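Local structure of sensory box/GGDEF domain protein (Colwellia psychrerythraea, 3LYX) at residues A19-D24 with Q50-L55; T38-S43 with G92-M97. The protein probably senses a signal through this PAS domain and relays it to a GGDEF output domain, the type linked to cyclic di-GMP synthesis. One frame throughout, in Å; residues are numbered along the deposited sequence.

Interaction 1: residues A19-D24 with Q50-L55; sequences AIVVTD and QPVNML
V52 sets its side chain against two residues of strand 19-24, V21 and T23, and so packs the loop that follows helix 44-47 onto one face of the antiparallel sheet of the PAS fold. These three residues supply most of the 119 Å² buried between the segments. T23 and V52 give the nearest backbones, with CA atoms 7.3 Å apart, and their side chains cross at about a right angle. T23 turns its methyl rather than its hydroxyl to the loop: chi1 of 57° puts OG1 between the backbone N and the carbonyl carbon, which sends CG2 to V52, where it lies 3.8 Å from CB. In V52, chi1 of 71° gives CG1 the equivalent place and swings CG2 anti to the backbone N. That CG2 methyl also meets V21, standing 4.2 Å from its CG1, so that it serves both strand residues. The contact is purely apolar, without a hydrogen bond between the segments. The loop keeps its own shape through a 3-10 segment, in which L55 N bonds to V52 O and M54 N to P51 O, and this brings L55 round to the same side as V52. V21 and T23, two apart on the strand, both turn toward the loop, and V21 also touches S36 of helix 34-40. I20 and V22 pack on L112 of the adjacent strand 108-117, and I20 reaches V16 of the second subunit. L55 turns the same way as V52 but stays short of contact, its CD1 4.7 Å from V21 CG2.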
loop_
_atom_site.group_PDB
_atom_site.type_symbol
_atom_site.label_atom_id
_atom_site.label_comp_id
_atom_site.label_asym_id
_atom_site.label_seq_id
_atom_site.Cartn_x
_atom_site.Cartn_y
_atom_site.Cartn_z
ATOM N N ALA B 19 -3.485 5.626 -0.186
ATOM C CA ALA B 19 -3.003 6.832 0.482
ATOM C C ALA B 19 -2.850 6.478 1.959
ATOM O O ALA B 19 -3.841 6.235 2.665
ATOM C CB ALA B 19 -4.005 7.955 0.311
ATOM N N ILE B 20 -1.605 6.415 2.418
ATOM C CA ILE B 20 -1.316 6.100 3.809
ATOM C C ILE B 20 -1.101 7.400 4.583
ATOM O O ILE B 20 -0.341 8.267 4.150
ATOM C CB ILE B 20 -0.024 5.254 3.952
ATOM C CG1 ILE B 20 -0.117 3.980 3.099
ATOM C CG2 ILE B 20 0.199 4.883 5.417
ATOM C CD1 ILE B 20 -1.274 3.086 3.469
ATOM N N VAL B 21 -1.779 7.540 5.717
ATOM C CA VAL B 21 -1.617 8.723 6.558
ATOM C C VAL B 21 -1.437 8.240 7.985
ATOM O O VAL B 21 -2.357 7.669 8.581
ATOM C CB VAL B 21 -2.844 9.658 6.499
ATOM C CG1 VAL B 21 -2.605 10.897 7.363
ATOM C CG2 VAL B 21 -3.117 10.064 5.063
ATOM N N VAL B 22 -0.241 8.455 8.518
ATOM C CA VAL B 22 0.086 8.051 9.876
ATOM C C VAL B 22 0.005 9.277 10.787
ATOM O O VAL B 22 0.585 10.312 10.470
ATOM C CB VAL B 22 1.502 7.471 9.929
ATOM C CG1 VAL B 22 1.792 6.927 11.316
ATOM C CG2 VAL B 22 1.654 6.382 8.866
ATOM N N THR B 23 -0.708 9.156 11.908
ATOM C CA THR B 23 -0.871 10.271 12.849
ATOM C C THR B 23 -0.454 9.936 14.273
ATOM O O THR B 23 -0.295 8.763 14.624
ATOM C CB THR B 23 -2.344 10.738 12.924
ATOM O OG1 THR B 23 -3.172 9.626 13.284
ATOM C CG2 THR B 23 -2.810 11.308 11.592
ATOM N N ASP B 24 -0.277 10.969 15.097
ATOM C CA ASP B 24 0.085 10.743 16.488
ATOM C C ASP B 24 -1.194 10.657 17.302
ATOM O O ASP B 24 -2.291 10.719 16.747
ATOM C CB ASP B 24 1.000 11.851 17.047
ATOM C CG ASP B 24 0.365 13.245 17.005
ATOM O OD1 ASP B 24 -0.880 13.365 16.972
ATOM O OD2 ASP B 24 1.136 14.229 17.022
ATOM N N GLN B 50 0.915 18.630 10.360
ATOM C CA GLN B 50 -0.390 19.278 10.291
ATOM C C GLN B 50 -1.453 18.386 10.924
ATOM O O GLN B 50 -1.277 17.162 11.032
ATOM C CB GLN B 50 -0.807 19.544 8.838
ATOM C CG GLN B 50 0.116 20.436 8.019
ATOM C CD GLN B 50 0.452 21.773 8.691
ATOM O OE1 GLN B 50 -0.421 22.458 9.250
ATOM N NE2 GLN B 50 1.725 22.154 8.616
ATOM N N PRO B 51 -2.576 18.986 11.347
ATOM C CA PRO B 51 -3.645 18.202 11.958
ATOM C C PRO B 51 -4.343 17.439 10.844
ATOM O O PRO B 51 -4.616 17.985 9.775
ATOM C CB PRO B 51 -4.527 19.269 12.610
ATOM C CG PRO B 51 -4.404 20.414 11.680
ATOM C CD PRO B 51 -2.928 20.418 11.293
ATOM N N VAL B 52 -4.611 16.166 11.082
ATOM C CA VAL B 52 -5.259 15.372 10.061
ATOM C C VAL B 52 -6.654 15.895 9.726
ATOM O O VAL B 52 -7.166 15.610 8.649
ATOM C CB VAL B 52 -5.345 13.885 10.477
ATOM C CG1 VAL B 52 -6.353 13.706 11.606
ATOM C CG2 VAL B 52 -5.702 13.036 9.274
ATOM N N ASN B 53 -7.269 16.677 10.618
ATOM C CA ASN B 53 -8.605 17.176 10.303
ATOM C C ASN B 53 -8.604 18.224 9.190
ATOM O O ASN B 53 -9.663 18.645 8.736
ATOM C CB ASN B 53 -9.335 17.724 11.549
ATOM C CG ASN B 53 -8.633 18.905 12.191
ATOM O OD1 ASN B 53 -8.109 19.786 11.510
ATOM N ND2 ASN B 53 -8.649 18.943 13.521
ATOM N N MET B 54 -7.420 18.639 8.742
ATOM C CA MET B 54 -7.357 19.608 7.655
ATOM C C MET B 54 -7.842 18.904 6.375
ATOM O O MET B 54 -8.168 19.558 5.381
ATOM C CB MET B 54 -5.925 20.168 7.499
ATOM C CG MET B 54 -5.052 19.576 6.400
ATOM S SD MET B 54 -3.425 20.432 6.211
ATOM C CE MET B 54 -3.914 21.777 5.294
ATOM N N LEU B 55 -7.933 17.571 6.429
ATOM C CA LEU B 55 -8.390 16.761 5.288
ATOM C C LEU B 55 -9.905 16.510 5.303
ATOM O O LEU B 55 -10.467 15.963 4.347
ATOM C CB LEU B 55 -7.671 15.408 5.269
ATOM C CG LEU B 55 -6.141 15.400 5.289
ATOM C CD1 LEU B 55 -5.660 13.965 5.380
ATOM C CD2 LEU B 55 -5.584 16.086 4.038
#

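Interaction 2: residues T38-S43 with G92-M97; sequences TLYGYS and GWIESM
I94 of strand 91-102 receives two successive residues from the end of helix 34-40, L39 and Y40, one on each branch. With CA atoms of L39 and I94 9.3 Å apart, side chains alone bridge the gap. Two kinds of contact do so. The first is between aliphatic methyls: L39 CD1 lies 4.2 Å from I94 CG2, the short branch, and the two side chains cross obliquely. L39 CG, anti to the backbone N, carries CD1 toward the sheet. The second joins the tyrosine's end to the longer branch. I94 holds CG1 between its backbone N and carbonyl carbon (chi1 55°), and its chain then runs straight on to CD1, which reaches Y40 OH at 3.5 Å and Y40 CZ at 4.4 Å. This is van der Waals packing of a methyl against the phenol end, and the two side chains cross at about a right angle. Within the helix, L39 CD2 lies over the rim of one face of the Y40 ring, 3.7 Å above its plane, so L39 touches both I94 and the ring that I94 meets.

Polar bonding runs elsewhere than between the segments. S96 OG is hydrogen-bonded to N115 OD1 on the neighbouring strand 108-117, while the backbone of I94 pairs with I82 of strand 78-85. The Y40 ring also meets W32, with planes at about 40°. Beyond Y40 the helix stops at G41, whose positive phi of 103° turns the chain away. Two buried residues out of three touching ones, on a short helix laid over an antiparallel sheet, make this the helix-on-sheet core packing of a PAS fold.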
loop_
_atom_site.group_PDB
_atom_site.type_symbol
_atom_site.label_atom_id
_atom_site.label_comp_id
_atom_site.label_asym_id
_atom_site.label_seq_id
_atom_site.Cartn_x
_atom_site.Cartn_y
_atom_site.Cartn_z
ATOM N N THR B 38 -1.244 12.172 -4.059
ATOM C CA THR B 38 -2.096 12.030 -5.237
ATOM C C THR B 38 -3.562 12.175 -4.867
ATOM O O THR B 38 -4.325 12.828 -5.576
ATOM C CB THR B 38 -1.912 10.645 -5.924
ATOM O OG1 THR B 38 -0.567 10.509 -6.400
ATOM C CG2 THR B 38 -2.859 10.504 -7.111
ATOM N N LEU B 39 -3.961 11.583 -3.746
ATOM C CA LEU B 39 -5.360 11.646 -3.338
ATOM C C LEU B 39 -5.823 12.972 -2.754
ATOM O O LEU B 39 -6.849 13.512 -3.171
ATOM C CB LEU B 39 -5.662 10.541 -2.328
ATOM C CG LEU B 39 -7.077 10.492 -1.749
ATOM C CD1 LEU B 39 -8.094 10.143 -2.843
ATOM C CD2 LEU B 39 -7.108 9.455 -0.653
ATOM N N TYR B 40 -5.066 13.488 -1.789
ATOM C CA TYR B 40 -5.431 14.718 -1.100
ATOM C C TYR B 40 -4.912 16.009 -1.721
ATOM O O TYR B 40 -5.496 17.082 -1.505
ATOM C CB TYR B 40 -4.973 14.633 0.360
ATOM C CG TYR B 40 -5.653 13.532 1.149
ATOM C CD1 TYR B 40 -7.004 13.616 1.478
ATOM C CD2 TYR B 40 -4.945 12.391 1.554
ATOM C CE1 TYR B 40 -7.643 12.579 2.193
ATOM C CE2 TYR B 40 -5.564 11.363 2.263
ATOM C CZ TYR B 40 -6.913 11.464 2.578
ATOM O OH TYR B 40 -7.534 10.451 3.276
ATOM N N GLY B 41 -3.817 15.916 -2.473
ATOM C CA GLY B 41 -3.265 17.094 -3.118
ATOM C C GLY B 41 -2.033 17.691 -2.466
ATOM O O GLY B 41 -1.297 18.428 -3.113
ATOM N N TYR B 42 -1.799 17.375 -1.195
ATOM C CA TYR B 42 -0.652 17.903 -0.449
ATOM C C TYR B 42 0.573 16.998 -0.548
ATOM O O TYR B 42 0.436 15.776 -0.597
ATOM C CB TYR B 42 -0.998 18.035 1.031
ATOM C CG TYR B 42 -2.230 18.849 1.342
ATOM C CD1 TYR B 42 -2.151 20.237 1.512
ATOM C CD2 TYR B 42 -3.469 18.229 1.519
ATOM C CE1 TYR B 42 -3.273 20.983 1.862
ATOM C CE2 TYR B 42 -4.594 18.962 1.864
ATOM C CZ TYR B 42 -4.487 20.338 2.039
ATOM O OH TYR B 42 -5.588 21.062 2.417
ATOM N N SER B 43 1.762 17.602 -0.561
ATOM C CA SER B 43 3.020 16.850 -0.622
ATOM C C SER B 43 3.445 16.591 0.828
ATOM O O SER B 43 2.856 17.158 1.742
ATOM C CB SER B 43 4.102 17.665 -1.350
ATOM O OG SER B 43 4.418 18.866 -0.653
ATOM N N GLY B 92 -14.931 15.304 -2.043
ATOM C CA GLY B 92 -15.114 13.990 -2.627
ATOM C C GLY B 92 -15.352 12.962 -1.543
ATOM O O GLY B 92 -15.415 13.312 -0.368
ATOM N N TRP B 93 -15.511 11.700 -1.926
ATOM C CA TRP B 93 -15.720 10.638 -0.947
ATOM C C TRP B 93 -14.591 9.629 -1.055
ATOM O O TRP B 93 -14.054 9.398 -2.137
ATOM C CB TRP B 93 -17.059 9.924 -1.164
ATOM C CG TRP B 93 -18.257 10.749 -0.828
ATOM C CD1 TRP B 93 -18.855 11.690 -1.614
ATOM C CD2 TRP B 93 -18.987 10.730 0.402
ATOM N NE1 TRP B 93 -19.913 12.260 -0.950
ATOM C CE2 TRP B 93 -20.016 11.691 0.291
ATOM C CE3 TRP B 93 -18.872 9.996 1.591
ATOM C CZ2 TRP B 93 -20.924 11.940 1.325
ATOM C CZ3 TRP B 93 -19.774 10.243 2.617
ATOM C CH2 TRP B 93 -20.785 11.207 2.477
ATOM N N ILE B 94 -14.234 9.031 0.078
ATOM C CA ILE B 94 -13.167 8.040 0.121
ATOM C C ILE B 94 -13.571 6.871 1.002
ATOM O O ILE B 94 -14.424 7.000 1.882
ATOM C CB ILE B 94 -11.869 8.629 0.716
ATOM C CG1 ILE B 94 -12.160 9.223 2.098
ATOM C CG2 ILE B 94 -11.315 9.725 -0.183
ATOM C CD1 ILE B 94 -10.930 9.726 2.824
ATOM N N GLU B 95 -12.975 5.719 0.738
ATOM C CA GLU B 95 -13.206 4.538 1.552
ATOM C C GLU B 95 -12.010 4.641 2.493
ATOM O O GLU B 95 -10.869 4.742 2.039
ATOM C CB GLU B 95 -13.123 3.261 0.710
ATOM C CG GLU B 95 -12.978 1.994 1.549
ATOM C CD GLU B 95 -13.236 0.729 0.750
ATOM O OE1 GLU B 95 -12.672 0.591 -0.357
ATOM O OE2 GLU B 95 -14.005 -0.130 1.235
ATOM N N SER B 96 -12.264 4.637 3.793
ATOM C CA SER B 96 -11.181 4.799 4.750
ATOM C C SER B 96 -11.172 3.769 5.877
ATOM O O SER B 96 -12.212 3.215 6.248
ATOM C CB SER B 96 -11.243 6.227 5.327
ATOM O OG SER B 96 -10.225 6.448 6.288
ATOM N N MET B 97 -9.983 3.522 6.410
ATOM C CA MET B 97 -9.795 2.576 7.501
ATOM C C MET B 97 -8.757 3.164 8.449
ATOM O O MET B 97 -7.812 3.819 8.020
ATOM C CB MET B 97 -9.300 1.242 6.953
ATOM C CG MET B 97 -9.066 0.165 7.995
ATOM S SD MET B 97 -7.987 -1.115 7.314
ATOM C CE MET B 97 -6.435 -0.322 7.531
#

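Overall arrangement
Interactions 1 and 2 have centres 10 Å apart and reach the same five-stranded antiparallel sheet, on strands 19-24 and 91-102, which are separated by strand 108-117. Their segments alternate along the chain, 19-24, 38-43, 50-55 and 92-97, so the two contacts interlock rather than nest. They also touch directly: A19 CB is 3.6 Å from L39 CD2, while L55 CD2 lies 3.7 Å from Y42 CE2 and 3.8 Å from Y40 CD1. Helix 34-40 and the loop after helix 44-47 thus pack on each other as well as on the sheet. Together they join sequence-distant parts of the PAS domain into one packed face of the sheet.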